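Local coordinates for ABC transporter, periplasmic substrate-binding protein (Thermotoga maritima, PDB 2HPG) that probably captures a solute in the periplasm and delivers it to a tripartite ATP-independent (TRAP) membrane transporter, at residues R162-P167 against G199-Y204. Numbering follows the deposited sequence.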
loop_
_atom_site.group_PDB
_atom_site.type_symbol
_atom_site.label_atom_id
_atom_site.label_comp_id
_atom_site.label_asym_id
_atom_site.label_seq_id
_atom_site.Cartn_x
_atom_site.Cartn_y
_atom_site.Cartn_z
ATOM N N ARG A 162 -16.055 2.840 4.414
ATOM C CA ARG A 162 -14.979 3.796 4.544
ATOM C C ARG A 162 -13.771 3.221 3.823
ATOM O O ARG A 162 -13.494 2.006 3.882
ATOM C CB ARG A 162 -14.714 4.192 6.007
ATOM C CG ARG A 162 -13.450 3.693 6.625
ATOM C CD ARG A 162 -12.253 4.588 6.482
ATOM N NE ARG A 162 -11.095 3.752 6.301
ATOM C CZ ARG A 162 -9.813 4.104 6.307
ATOM N NH1 ARG A 162 -9.362 5.302 6.621
ATOM N NH2 ARG A 162 -8.938 3.148 6.045
ATOM N N THR A 163 -13.103 4.093 3.076
ATOM C CA THR A 163 -11.890 3.718 2.329
ATOM C C THR A 163 -11.010 4.984 2.291
ATOM O O THR A 163 -11.525 6.072 2.504
ATOM C CB THR A 163 -12.282 3.173 0.938
ATOM O OG1 THR A 163 -11.143 2.592 0.294
ATOM C CG2 THR A 163 -12.890 4.273 0.082
ATOM N N PRO A 164 -9.680 4.848 2.122
ATOM C CA PRO A 164 -8.807 6.032 2.124
ATOM C C PRO A 164 -9.245 7.099 1.120
ATOM O O PRO A 164 -10.057 6.821 0.245
ATOM C CB PRO A 164 -7.454 5.449 1.777
ATOM C CG PRO A 164 -7.519 4.075 2.290
ATOM C CD PRO A 164 -8.890 3.611 2.010
ATOM N N GLY A 165 -8.762 8.325 1.288
ATOM C CA GLY A 165 -9.391 9.472 0.637
ATOM C C GLY A 165 -9.078 9.676 -0.833
ATOM O O GLY A 165 -9.831 10.362 -1.522
ATOM N N ALA A 166 -7.986 9.109 -1.327
ATOM C CA ALA A 166 -7.544 9.378 -2.704
ATOM C C ALA A 166 -8.472 8.728 -3.733
ATOM O O ALA A 166 -9.129 7.716 -3.441
ATOM C CB ALA A 166 -6.079 8.903 -2.909
ATOM N N PRO A 167 -8.550 9.314 -4.946
ATOM C CA PRO A 167 -9.385 8.778 -6.012
ATOM C C PRO A 167 -9.223 7.294 -6.355
ATOM O O PRO A 167 -10.220 6.661 -6.623
ATOM C CB PRO A 167 -9.001 9.647 -7.229
ATOM C CG PRO A 167 -8.566 10.908 -6.651
ATOM C CD PRO A 167 -7.887 10.568 -5.368
ATOM N N GLY A 199 -19.446 0.117 7.276
ATOM C CA GLY A 199 -18.321 -0.815 7.294
ATOM C C GLY A 199 -17.062 -0.191 6.745
ATOM O O GLY A 199 -16.974 1.027 6.556
ATOM N N ALA A 200 -16.069 -1.038 6.522
ATOM C CA ALA A 200 -14.759 -0.617 6.046
ATOM C C ALA A 200 -14.202 -1.712 5.149
ATOM O O ALA A 200 -14.887 -2.673 4.816
ATOM C CB ALA A 200 -13.812 -0.357 7.228
ATOM N N GLU A 201 -12.959 -1.546 4.715
ATOM C CA GLU A 201 -12.311 -2.546 3.908
ATOM C C GLU A 201 -10.847 -2.476 4.293
ATOM O O GLU A 201 -10.238 -1.418 4.206
ATOM C CB GLU A 201 -12.582 -2.292 2.418
ATOM C CG GLU A 201 -12.233 -0.938 1.899
ATOM C CD GLU A 201 -10.787 -0.778 1.492
ATOM O OE1 GLU A 201 -10.274 0.353 1.559
ATOM O OE2 GLU A 201 -10.157 -1.771 1.116
ATOM N N LEU A 202 -10.329 -3.566 4.845
ATOM C CA LEU A 202 -9.087 -3.536 5.617
ATOM C C LEU A 202 -8.410 -4.898 5.578
ATOM O O LEU A 202 -8.972 -5.864 5.100
ATOM C CB LEU A 202 -9.389 -3.184 7.088
ATOM C CG LEU A 202 -9.918 -1.779 7.405
ATOM C CD1 LEU A 202 -10.365 -1.685 8.875
ATOM C CD2 LEU A 202 -8.912 -0.662 7.104
ATOM N N THR A 203 -7.186 -4.965 6.099
ATOM C CA THR A 203 -6.524 -6.226 6.360
ATOM C C THR A 203 -6.966 -6.773 7.723
ATOM O O THR A 203 -7.532 -6.040 8.516
ATOM C CB THR A 203 -5.030 -6.010 6.436
ATOM O OG1 THR A 203 -4.755 -5.208 7.579
ATOM C CG2 THR A 203 -4.536 -5.305 5.166
ATOM N N TYR A 204 -6.701 -8.056 7.984
ATOM C CA TYR A 204 -7.059 -8.673 9.259
ATOM C C TYR A 204 -6.281 -8.032 10.425
ATOM O O TYR A 204 -6.803 -7.895 11.529
ATOM C CB TYR A 204 -6.795 -10.186 9.208
ATOM C CG TYR A 204 -7.866 -11.028 8.497
ATOM C CD1 TYR A 204 -9.033 -11.379 9.145
ATOM C CD2 TYR A 204 -7.679 -11.497 7.193
ATOM C CE1 TYR A 204 -9.959 -12.179 8.553
ATOM C CE2 TYR A 204 -8.632 -12.298 6.580
ATOM C CZ TYR A 204 -9.777 -12.618 7.265
ATOM O OH TYR A 204 -10.774 -13.400 6.705
HETATM O O HOH W 1 -11.250 1.164 4.771
#
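Thr163 and Glu201 meet through a short hydrogen bond, in which Thr163 OG1 donates to Glu201 OE1 across 2.7 Å. The hydroxyl stands anti to its own backbone N (chi1 -170°) and reaches the carboxylate from 43° above its plane. The bend at chi2 in Glu201 sets its CD toward Thr163, and Pro164 CD approaches Glu201 OE1 tip to tip, 3.6 Å away. This buried carboxylate is shared further: OE1 forms a salt bridge with Arg142 and OE2 is hydrogen-bonded to His224 NE2. An alanine in place of Glu201 would probably leave Arg142 without its charged mate and Thr163 OG1 and His224 without this partner. Arg162 CG packs on Ala200 CB (4.1 Å) and Arg162 NH2 comes within 4.0 Å of Leu202 CD2, the Arg162 and Leu202 side chains crossing at about a right angle. Pro164 N lies over the centre of one guanidinium face, while NH1 is tied to the carbonyl of Val183. A water bridges the segments, hydrogen-bonded to Arg162 O (2.6 Å) and accepting from Arg162 NE and Glu201 N. The backbones also join directly, Arg162 N donating to Gly199 O at 3.0 Å and nearly straight (172°). Here strand 160-162 ends beside the parallel strand 199-202 in a sheet of the solute-binding fold; strand 130-146 runs antiparallel along the latter, strand 179-181 pairs with the former, and helix 167-176 packs on Thr163 and Pro164 through Trp169.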